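Local atomic coordinates of KLLA0C04147p (Kluyveromyces lactis, PDB entry 5H2D), a protein that binds ergosterol in the sterol pocket of its oxysterol-binding domain and probably transfers sterols between membranes. Residues A[54-59]-A[169-174]; A[175-180]-A[207-212]. All coordinates share one frame; numbering follows the deposited sequence.

Interaction 1. Residues A[54-59]-A[169-174]. With ERG (ergosterol), chain B.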
ATOM      1  N   GLY A  54      -4.318  25.240   6.380  1.00 31.53           N
ATOM      2  CA  GLY A  54      -5.175  24.505   7.286  1.00 28.22           C
ATOM      3  C   GLY A  54      -6.106  23.497   6.643  1.00 34.65           C
ATOM      4  O   GLY A  54      -6.843  22.819   7.372  1.00 34.70           O
ATOM      5  N   LYS A  55      -6.101  23.363   5.316  1.00 28.22           N
ATOM      6  CA  LYS A  55      -7.017  22.450   4.647  1.00 31.20           C
ATOM      7  C   LYS A  55      -6.442  21.036   4.555  1.00 27.21           C
ATOM      8  O   LYS A  55      -5.231  20.808   4.649  1.00 25.96           O
ATOM      9  CB  LYS A  55      -7.375  22.937   3.239  1.00 28.98           C
ATOM     10  CG  LYS A  55      -8.467  23.996   3.179  1.00 30.40           C
ATOM     11  CD  LYS A  55      -7.960  25.318   3.734  1.00 35.56           C
ATOM     12  CE  LYS A  55      -8.952  26.454   3.503  1.00 40.39           C
ATOM     13  NZ  LYS A  55      -8.320  27.793   3.721  1.00 37.55           N
ATOM     14  N   ASP A  56      -7.354  20.086   4.374  1.00 29.00           N
ATOM     15  CA  ASP A  56      -7.094  18.678   4.138  1.00 28.04           C
ATOM     16  C   ASP A  56      -6.826  18.447   2.651  1.00 22.84           C
ATOM     17  O   ASP A  56      -7.189  19.258   1.798  1.00 27.19           O
ATOM     18  CB  ASP A  56      -8.308  17.874   4.612  1.00 33.57           C
ATOM     19  CG  ASP A  56      -8.106  16.388   4.522  1.00 36.12           C
ATOM     20  OD1 ASP A  56      -8.380  15.818   3.446  1.00 40.13           O
ATOM     21  OD2 ASP A  56      -7.703  15.779   5.540  1.00 43.27           O
ATOM     22  N   MET A  57      -6.157  17.333   2.345  1.00 21.51           N
ATOM     23  CA  MET A  57      -5.910  16.983   0.949  1.00 20.17           C
ATOM     24  C   MET A  57      -7.207  16.895   0.152  1.00 24.31           C
ATOM     25  O   MET A  57      -7.254  17.295  -1.017  1.00 23.24           O
ATOM     26  CB  MET A  57      -5.144  15.662   0.890  1.00 23.13           C
ATOM     27  CG  MET A  57      -5.285  14.885  -0.390  1.00 25.73           C
ATOM     28  SD  MET A  57      -4.216  13.434  -0.314  1.00 24.69           S
ATOM     29  CE  MET A  57      -5.213  12.273   0.641  1.00 22.44           C
ATOM     30  N   THR A  58      -8.272  16.381   0.768  1.00 26.07           N
ATOM     31  CA  THR A  58      -9.517  16.169   0.033  1.00 28.69           C
ATOM     32  C   THR A  58     -10.316  17.449  -0.142  1.00 31.94           C
ATOM     33  O   THR A  58     -11.103  17.545  -1.088  1.00 36.48           O
ATOM     34  CB  THR A  58     -10.395  15.134   0.736  1.00 31.27           C
ATOM     35  OG1 THR A  58     -10.771  15.631   2.028  1.00 34.12           O
ATOM     36  CG2 THR A  58      -9.659  13.818   0.877  1.00 27.30           C
ATOM     37  N   ARG A  59     -10.150  18.425   0.751  1.00 29.69           N
ATOM     38  CA  ARG A  59     -10.867  19.692   0.655  1.00 33.23           C
ATOM     39  C   ARG A  59     -10.198  20.686  -0.281  1.00 35.60           C
ATOM     40  O   ARG A  59     -10.755  21.762  -0.512  1.00 37.07           O
ATOM     41  CB  ARG A  59     -11.011  20.328   2.041  1.00 35.58           C
ATOM     42  CG  ARG A  59     -11.800  19.503   3.042  1.00 37.61           C
ATOM     43  CD  ARG A  59     -13.298  19.752   2.942  1.00 36.45           C
ATOM     44  NE  ARG A  59     -13.842  19.344   1.649  1.00 44.71           N
ATOM     45  CZ  ARG A  59     -14.075  18.083   1.294  1.00 44.40           C
ATOM     46  NH1 ARG A  59     -13.794  17.092   2.133  1.00 39.94           N
ATOM     47  NH2 ARG A  59     -14.577  17.813   0.093  1.00 42.89           N
ATOM     48  N   VAL A 169      -6.066   7.817   5.924  1.00 11.76           N
ATOM     49  CA  VAL A 169      -5.042   8.849   5.826  1.00 13.17           C
ATOM     50  C   VAL A 169      -5.640  10.165   6.296  1.00 15.14           C
ATOM     51  O   VAL A 169      -6.615  10.658   5.711  1.00 15.86           O
ATOM     52  CB  VAL A 169      -4.499   8.967   4.395  1.00 12.93           C
ATOM     53  CG1 VAL A 169      -3.432  10.049   4.326  1.00 16.73           C
ATOM     54  CG2 VAL A 169      -3.929   7.623   3.919  1.00 12.54           C
ATOM     55  N   ASP A 170      -5.050  10.734   7.348  1.00 11.57           N
ATOM     56  CA  ASP A 170      -5.468  12.003   7.936  1.00 15.61           C
ATOM     57  C   ASP A 170      -4.399  13.032   7.591  1.00 14.41           C
ATOM     58  O   ASP A 170      -3.251  12.892   8.024  1.00 16.91           O
ATOM     59  CB  ASP A 170      -5.622  11.833   9.445  1.00 16.81           C
ATOM     60  CG  ASP A 170      -6.546  12.855  10.068  1.00 23.28           C
ATOM     61  OD1 ASP A 170      -7.480  13.331   9.385  1.00 25.18           O
ATOM     62  OD2 ASP A 170      -6.339  13.146  11.261  1.00 27.52           O
ATOM     63  N   SER A 171      -4.758  14.047   6.808  1.00 15.73           N
ATOM     64  CA  SER A 171      -3.780  14.980   6.258  1.00 15.92           C
ATOM     65  C   SER A 171      -4.079  16.414   6.677  1.00 17.66           C
ATOM     66  O   SER A 171      -5.216  16.773   7.002  1.00 17.49           O
ATOM     67  CB  SER A 171      -3.737  14.908   4.725  1.00 17.20           C
ATOM     68  OG  SER A 171      -4.938  15.414   4.164  1.00 19.89           O
ATOM     69  N   LYS A 172      -3.038  17.244   6.624  1.00 15.24           N
ATOM     70  CA  LYS A 172      -3.162  18.629   7.067  1.00 18.86           C
ATOM     71  C   LYS A 172      -2.006  19.452   6.526  1.00 16.92           C
ATOM     72  O   LYS A 172      -0.842  19.102   6.749  1.00 17.72           O
ATOM     73  CB  LYS A 172      -3.184  18.699   8.595  1.00 22.70           C
ATOM     74  CG  LYS A 172      -3.214  20.117   9.148  1.00 26.89           C
ATOM     75  CD  LYS A 172      -4.506  20.811   8.794  1.00 28.79           C
ATOM     76  CE  LYS A 172      -5.078  21.528  10.012  1.00 36.46           C
ATOM     77  NZ  LYS A 172      -5.344  20.578  11.133  1.00 40.36           N
ATOM     78  N   PHE A 173      -2.322  20.550   5.842  1.00 16.79           N
ATOM     79  CA  PHE A 173      -1.318  21.529   5.442  1.00 17.35           C
ATOM     80  C   PHE A 173      -1.328  22.651   6.472  1.00 19.11           C
ATOM     81  O   PHE A 173      -2.340  23.338   6.619  1.00 21.89           O
ATOM     82  CB  PHE A 173      -1.589  22.084   4.044  1.00 18.52           C
ATOM     83  CG  PHE A 173      -0.647  23.186   3.655  1.00 18.47           C
ATOM     84  CD1 PHE A 173       0.711  22.946   3.583  1.00 15.88           C
ATOM     85  CD2 PHE A 173      -1.117  24.466   3.392  1.00 19.38           C
ATOM     86  CE1 PHE A 173       1.602  23.966   3.233  1.00 19.44           C
ATOM     87  CE2 PHE A 173      -0.237  25.482   3.047  1.00 17.98           C
ATOM     88  CZ  PHE A 173       1.116  25.231   2.970  1.00 17.65           C
ATOM     89  N   ASN A 174      -0.214  22.827   7.184  1.00 19.02           N
ATOM     90  CA  ASN A 174      -0.156  23.781   8.293  1.00 20.29           C
ATOM     91  C   ASN A 174       0.447  25.131   7.906  1.00 25.73           C
ATOM     92  O   ASN A 174       0.773  25.931   8.791  1.00 20.85           O
ATOM     93  CB  ASN A 174       0.611  23.179   9.482  1.00 24.13           C
ATOM     94  CG  ASN A 174       2.104  22.994   9.220  1.00 26.35           C
ATOM     95  OD1 ASN A 174       2.620  23.332   8.162  1.00 23.16           O
ATOM     96  ND2 ASN A 174       2.812  22.476  10.223  1.00 32.81           N
TER
HETATM   97  C1  ERG B1301       2.329   6.126   1.667  1.00  9.20           C
HETATM   98  C2  ERG B1301       2.337   4.599   1.661  1.00  9.76           C
HETATM   99  C3  ERG B1301       1.003   4.139   2.186  1.00 10.84           C
HETATM  100  C4  ERG B1301      -0.127   4.666   1.299  1.00 11.30           C
HETATM  101  C5  ERG B1301      -0.054   6.086   1.102  1.00 10.61           C
HETATM  102  C6  ERG B1301      -1.232   6.802   0.941  1.00 10.14           C
HETATM  103  C7  ERG B1301      -1.255   8.181   0.676  1.00 11.51           C
HETATM  104  C8  ERG B1301      -0.065   8.903   0.548  1.00  9.91           C
HETATM  105  C9  ERG B1301       1.151   8.259   0.922  1.00 10.00           C
HETATM  106  C10 ERG B1301       1.189   6.711   0.822  1.00 10.36           C
HETATM  107  C11 ERG B1301       2.455   8.926   0.309  1.00 11.85           C
HETATM  108  C12 ERG B1301       2.383  10.455   0.261  1.00 11.14           C
HETATM  109  C13 ERG B1301       1.090  10.852  -0.481  1.00 10.89           C
HETATM  110  C14 ERG B1301      -0.062  10.346   0.417  1.00  9.71           C
HETATM  111  C15 ERG B1301      -1.268  10.998  -0.227  1.00 11.42           C
HETATM  112  C16 ERG B1301      -0.756  12.401  -0.659  1.00 10.00           C
HETATM  113  C17 ERG B1301       0.779  12.351  -0.428  1.00 10.55           C
HETATM  114  C18 ERG B1301       1.038  10.315  -1.929  1.00 10.93           C
HETATM  115  C19 ERG B1301       1.423   6.360  -0.673  1.00 10.28           C
HETATM  116  C20 ERG B1301       1.476  13.283  -1.446  1.00 11.72           C
HETATM  117  C21 ERG B1301       2.998  13.262  -1.378  1.00 13.03           C
HETATM  118  C22 ERG B1301       0.986  14.690  -1.127  1.00 12.25           C
HETATM  119  C23 ERG B1301       0.124  15.432  -2.099  1.00 13.49           C
HETATM  120  C24 ERG B1301      -0.384  16.828  -1.742  1.00 12.13           C
HETATM  121  C25 ERG B1301      -0.276  17.717  -2.988  1.00 13.74           C
HETATM  122  C26 ERG B1301       1.201  17.807  -3.391  1.00 15.98           C
HETATM  123  C27 ERG B1301      -0.776  19.149  -2.732  1.00 16.98           C
HETATM  124  C28 ERG B1301      -1.824  16.667  -1.296  1.00 11.57           C
HETATM  125  O1  ERG B1301       0.956   2.669   2.252  1.00 12.53           O

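Interaction 2. Residues A[175-180]-A[207-212]. With ERG (ergosterol), chain B; SO4 (sulfate ion), chain C.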
ATOM      1  N   GLY A 175       0.577  25.418   6.615  1.00 21.15           N
ATOM      2  CA  GLY A 175       1.208  26.636   6.162  1.00 19.67           C
ATOM      3  C   GLY A 175       2.692  26.513   5.904  1.00 19.05           C
ATOM      4  O   GLY A 175       3.269  27.382   5.242  1.00 21.07           O
ATOM      5  N   ARG A 176       3.330  25.461   6.412  1.00 21.07           N
ATOM      6  CA  ARG A 176       4.719  25.171   6.091  1.00 23.42           C
ATOM      7  C   ARG A 176       4.879  23.803   5.443  1.00 22.58           C
ATOM      8  O   ARG A 176       5.421  23.717   4.337  1.00 22.60           O
ATOM      9  CB  ARG A 176       5.595  25.274   7.341  1.00 27.92           C
ATOM     10  CG  ARG A 176       7.016  24.825   7.082  1.00 29.04           C
ATOM     11  CD  ARG A 176       8.000  25.509   8.003  1.00 31.63           C
ATOM     12  NE  ARG A 176       9.371  25.102   7.716  1.00 38.46           N
ATOM     13  CZ  ARG A 176      10.434  25.559   8.372  1.00 41.92           C
ATOM     14  NH1 ARG A 176      11.650  25.134   8.050  1.00 45.24           N
ATOM     15  NH2 ARG A 176      10.278  26.442   9.350  1.00 39.31           N
ATOM     16  N   SER A 177       4.433  22.730   6.100  1.00 23.44           N
ATOM     17  CA  SER A 177       4.561  21.373   5.584  1.00 21.83           C
ATOM     18  C   SER A 177       3.183  20.740   5.422  1.00 18.81           C
ATOM     19  O   SER A 177       2.194  21.186   6.006  1.00 18.10           O
ATOM     20  CB  SER A 177       5.425  20.507   6.507  1.00 24.16           C
ATOM     21  OG  SER A 177       4.774  20.311   7.751  1.00 27.55           O
ATOM     22  N   PHE A 178       3.118  19.707   4.588  1.00 16.01           N
ATOM     23  CA  PHE A 178       1.898  18.934   4.387  1.00 12.95           C
ATOM     24  C   PHE A 178       2.117  17.579   5.047  1.00 14.18           C
ATOM     25  O   PHE A 178       3.015  16.835   4.643  1.00 15.67           O
ATOM     26  CB  PHE A 178       1.587  18.784   2.898  1.00 13.75           C
ATOM     27  CG  PHE A 178       0.109  18.799   2.562  1.00 13.55           C
ATOM     28  CD1 PHE A 178      -0.826  18.169   3.377  1.00 14.20           C
ATOM     29  CD2 PHE A 178      -0.334  19.427   1.415  1.00 12.85           C
ATOM     30  CE1 PHE A 178      -2.172  18.178   3.033  1.00 14.80           C
ATOM     31  CE2 PHE A 178      -1.665  19.436   1.066  1.00 15.16           C
ATOM     32  CZ  PHE A 178      -2.595  18.818   1.885  1.00 15.34           C
ATOM     33  N   ASP A 179       1.331  17.283   6.080  1.00 13.80           N
ATOM     34  CA  ASP A 179       1.542  16.126   6.937  1.00 12.69           C
ATOM     35  C   ASP A 179       0.475  15.074   6.678  1.00 14.65           C
ATOM     36  O   ASP A 179      -0.695  15.406   6.474  1.00 13.84           O
ATOM     37  CB  ASP A 179       1.496  16.525   8.420  1.00 15.88           C
ATOM     38  CG  ASP A 179       2.059  15.450   9.338  1.00 21.13           C
ATOM     39  OD1 ASP A 179       3.177  14.966   9.083  1.00 24.06           O
ATOM     40  OD2 ASP A 179       1.373  15.077  10.319  1.00 27.37           O
ATOM     41  N   PHE A 180       0.884  13.803   6.715  1.00 12.85           N
ATOM     42  CA  PHE A 180       0.001  12.666   6.460  1.00 12.05           C
ATOM     43  C   PHE A 180       0.207  11.619   7.540  1.00 11.94           C
ATOM     44  O   PHE A 180       1.325  11.124   7.729  1.00 13.79           O
ATOM     45  CB  PHE A 180       0.268  12.072   5.070  1.00 11.29           C
ATOM     46  CG  PHE A 180       0.080  13.070   3.984  1.00 10.61           C
ATOM     47  CD1 PHE A 180       1.114  13.928   3.616  1.00 11.59           C
ATOM     48  CD2 PHE A 180      -1.155  13.213   3.380  1.00 13.03           C
ATOM     49  CE1 PHE A 180       0.904  14.899   2.637  1.00 12.69           C
ATOM     50  CE2 PHE A 180      -1.369  14.167   2.407  1.00 13.65           C
ATOM     51  CZ  PHE A 180      -0.344  15.012   2.033  1.00 12.77           C
ATOM     52  N   ASN A 207       4.440   8.072   9.306  1.00 12.71           N
ATOM     53  CA  ASN A 207       3.913   9.302   8.739  1.00 12.23           C
ATOM     54  C   ASN A 207       4.675   9.699   7.476  1.00 12.23           C
ATOM     55  O   ASN A 207       5.815   9.292   7.253  1.00 12.19           O
ATOM     56  CB  ASN A 207       4.014  10.441   9.750  1.00 12.87           C
ATOM     57  CG  ASN A 207       3.465  10.059  11.086  1.00 19.06           C
ATOM     58  OD1 ASN A 207       2.365   9.527  11.178  1.00 15.71           O
ATOM     59  ND2 ASN A 207       4.248  10.294  12.142  1.00 24.72           N
ATOM     60  N   ASN A 208       4.032  10.517   6.645  1.00 11.80           N
ATOM     61  CA  ASN A 208       4.720  11.157   5.532  1.00 12.30           C
ATOM     62  C   ASN A 208       4.483  12.655   5.601  1.00 13.30           C
ATOM     63  O   ASN A 208       3.517  13.125   6.202  1.00 13.10           O
ATOM     64  CB  ASN A 208       4.251  10.639   4.152  1.00 12.27           C
ATOM     65  CG  ASN A 208       3.365   9.427   4.254  1.00 12.58           C
ATOM     66  OD1 ASN A 208       2.140   9.548   4.229  1.00 12.58           O
ATOM     67  ND2 ASN A 208       3.979   8.242   4.368  1.00 11.89           N
ATOM     68  N   GLN A 209       5.371  13.414   4.972  1.00 13.11           N
ATOM     69  CA  GLN A 209       5.132  14.841   4.868  1.00 14.25           C
ATOM     70  C   GLN A 209       5.754  15.350   3.584  1.00 15.60           C
ATOM     71  O   GLN A 209       6.719  14.776   3.071  1.00 15.24           O
ATOM     72  CB  GLN A 209       5.694  15.601   6.075  1.00 15.64           C
ATOM     73  CG  GLN A 209       7.187  15.417   6.244  1.00 17.44           C
ATOM     74  CD  GLN A 209       7.755  16.166   7.439  1.00 22.03           C
ATOM     75  OE1 GLN A 209       7.097  17.023   8.023  1.00 23.51           O
ATOM     76  NE2 GLN A 209       8.988  15.834   7.805  1.00 22.05           N
ATOM     77  N   VAL A 210       5.191  16.433   3.065  1.00 12.69           N
ATOM     78  CA  VAL A 210       5.824  17.180   1.985  1.00 13.38           C
ATOM     79  C   VAL A 210       6.497  18.381   2.626  1.00 16.09           C
ATOM     80  O   VAL A 210       5.831  19.186   3.283  1.00 15.66           O
ATOM     81  CB  VAL A 210       4.813  17.611   0.910  1.00 14.45           C
ATOM     82  CG1 VAL A 210       5.503  18.452  -0.145  1.00 14.50           C
ATOM     83  CG2 VAL A 210       4.173  16.379   0.254  1.00 13.26           C
ATOM     84  N   VAL A 211       7.822  18.460   2.490  1.00 15.18           N
ATOM     85  CA  VAL A 211       8.597  19.596   2.984  1.00 15.19           C
ATOM     86  C   VAL A 211       9.299  20.267   1.808  1.00 16.83           C
ATOM     87  O   VAL A 211       9.134  19.859   0.656  1.00 17.09           O
ATOM     88  CB  VAL A 211       9.605  19.163   4.067  1.00 19.76           C
ATOM     89  CG1 VAL A 211       8.874  18.636   5.293  1.00 22.05           C
ATOM     90  CG2 VAL A 211      10.556  18.113   3.537  1.00 22.19           C
ATOM     91  N   GLY A 212      10.078  21.314   2.085  1.00 18.91           N
ATOM     92  CA  GLY A 212      10.688  22.067   1.006  1.00 18.33           C
ATOM     93  C   GLY A 212       9.737  22.948   0.230  1.00 18.35           C
ATOM     94  O   GLY A 212      10.099  23.433  -0.843  1.00 18.60           O
TER
HETATM   95  C1  ERG B1301       2.329   6.126   1.667  1.00  9.20           C
HETATM   96  C2  ERG B1301       2.337   4.599   1.661  1.00  9.76           C
HETATM   97  C3  ERG B1301       1.003   4.139   2.186  1.00 10.84           C
HETATM   98  C4  ERG B1301      -0.127   4.666   1.299  1.00 11.30           C
HETATM   99  C5  ERG B1301      -0.054   6.086   1.102  1.00 10.61           C
HETATM  100  C6  ERG B1301      -1.232   6.802   0.941  1.00 10.14           C
HETATM  101  C7  ERG B1301      -1.255   8.181   0.676  1.00 11.51           C
HETATM  102  C8  ERG B1301      -0.065   8.903   0.548  1.00  9.91           C
HETATM  103  C9  ERG B1301       1.151   8.259   0.922  1.00 10.00           C
HETATM  104  C10 ERG B1301       1.189   6.711   0.822  1.00 10.36           C
HETATM  105  C11 ERG B1301       2.455   8.926   0.309  1.00 11.85           C
HETATM  106  C12 ERG B1301       2.383  10.455   0.261  1.00 11.14           C
HETATM  107  C13 ERG B1301       1.090  10.852  -0.481  1.00 10.89           C
HETATM  108  C14 ERG B1301      -0.062  10.346   0.417  1.00  9.71           C
HETATM  109  C15 ERG B1301      -1.268  10.998  -0.227  1.00 11.42           C
HETATM  110  C16 ERG B1301      -0.756  12.401  -0.659  1.00 10.00           C
HETATM  111  C17 ERG B1301       0.779  12.351  -0.428  1.00 10.55           C
HETATM  112  C18 ERG B1301       1.038  10.315  -1.929  1.00 10.93           C
HETATM  113  C19 ERG B1301       1.423   6.360  -0.673  1.00 10.28           C
HETATM  114  C20 ERG B1301       1.476  13.283  -1.446  1.00 11.72           C
HETATM  115  C21 ERG B1301       2.998  13.262  -1.378  1.00 13.03           C
HETATM  116  C22 ERG B1301       0.986  14.690  -1.127  1.00 12.25           C
HETATM  117  C23 ERG B1301       0.124  15.432  -2.099  1.00 13.49           C
HETATM  118  C24 ERG B1301      -0.384  16.828  -1.742  1.00 12.13           C
HETATM  119  C25 ERG B1301      -0.276  17.717  -2.988  1.00 13.74           C
HETATM  120  C26 ERG B1301       1.201  17.807  -3.391  1.00 15.98           C
HETATM  121  C27 ERG B1301      -0.776  19.149  -2.732  1.00 16.98           C
HETATM  122  C28 ERG B1301      -1.824  16.667  -1.296  1.00 11.57           C
HETATM  123  O1  ERG B1301       0.956   2.669   2.252  1.00 12.53           O
HETATM  124  S   SO4 C1302      10.725  24.459   4.047  1.00 33.04           S
HETATM  125  O1  SO4 C1302      10.644  24.762   2.625  1.00 25.12           O
HETATM  126  O2  SO4 C1302      11.202  23.079   4.235  1.00 30.67           O
HETATM  127  O3  SO4 C1302      11.653  25.397   4.682  1.00 36.79           O
HETATM  128  O4  SO4 C1302       9.411  24.649   4.655  1.00 31.95           O

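Interaction 1. Residues A[54-59]-A[169-174]
Gly-54 and Lys-55 dock on Phe-173 through two backbone bonds, a bent one from Gly-54 N to Phe-173 O (2.8 Å, 137° at the hydrogen) and a straighter one from Phe-173 N to Lys-55 O at 3.2 Å, the touching parts, 54-57 and 171-173, running 131° apart. Beside this pairing, CD and CE of Lys-172 pack against Gly-54 O. Ser-171 illustrates how one hydroxyl can tie a loop to a strand. Its OG, set between the backbone N and the carbonyl carbon (chi1 68°), accepts from Met-57 N at 2.9 Å and gives a weak bond to Asp-56 OD2 at 3.1 Å. The other carboxylate oxygen, OD1, turns back into its own loop: Thr-58 N reaches it at 2.7 Å, closing an Asx turn, while Thr-58 OG1 approaches from the opposite face of the carboxylate. An alanine in place of Asp-56 would probably leave both Thr-58 donors without their shared acceptor and take from Ser-171 OG its weak bond to the carboxylate, freeing the turn to shift. Met-57, next in the turn, extends to place SD 3.6 Å from C16 of ergosterol. Asp-170 OD1 lies 4.6 Å from Asp-56 OD2, and this like charge may raise the proton affinity of the Asp-56 carboxylate. A polar network on the loop side thus holds the backbone from which an apolar thioether meets the sterol.

Interaction 2. Residues A[175-180]-A[207-212]
Phe-178 with Val-210 and Phe-180 with Asn-208 form the hydrogen-bonded pairs of two antiparallel strands in the beta-barrel wall of the oxysterol-binding domain. Four backbone bonds join them, the shortest from Val-210 N to Phe-178 O at 2.7 Å. The face carrying these four side chains is the tightly packed one. The ring of Phe-180 lays one face over C17 of ergosterol, its CZ comes within 3.4 Å of the sterol's C22, and its edge meets Asn-208 O in plane. The side chains of Asn-208 and Phe-180 cross at about a right angle, the amide and ring planes 40° apart. Asn-208 OD1 packs 3.3 Å from Phe-180 CB; hydrogen bonds from His-182 to OD1 and from ND2 to Asn-222 hold the amide beside the sterol. Val-210 CG2 touches the methyl C21, and Phe-178 CE2 lies 3.6 Å from C28, the methyl on the sterol's side chain. On the other face the contact is looser and more polar. Asp-179 and Gln-209 form a non-hydrogen-bonded pair whose polar ends turn to other partners, Tyr-223 and Lys-181 for the acid and Asp-221 for the amide. At the exposed end, Arg-176 NE makes a weak bond to a sulfate, probably from the crystallisation liquor, whose O2 accepts from Gly-212 N at 3.0 Å.

Interactions 1 and 2 are adjoining parts of one wall around the sterol, their centres about 10 Å apart. Along the chain they come in series: strand 161-173, which receives the loop 54-59 in interaction 1, turns directly into strand 178-190, which pairs with strand 207-211 in interaction 2. The two consecutive strands are also sheet neighbours, joined by a probable hydrogen bond from Asp-179 N to Lys-172 O (2.9 Å) and by Ser-171 CB packing on Phe-180 CD2. Both contacts lie within the oxysterol-binding domain and touch ergosterol. The general lesson is that a loop far back in sequence and strands that are neighbours in the sheet can together line a single lipid pocket.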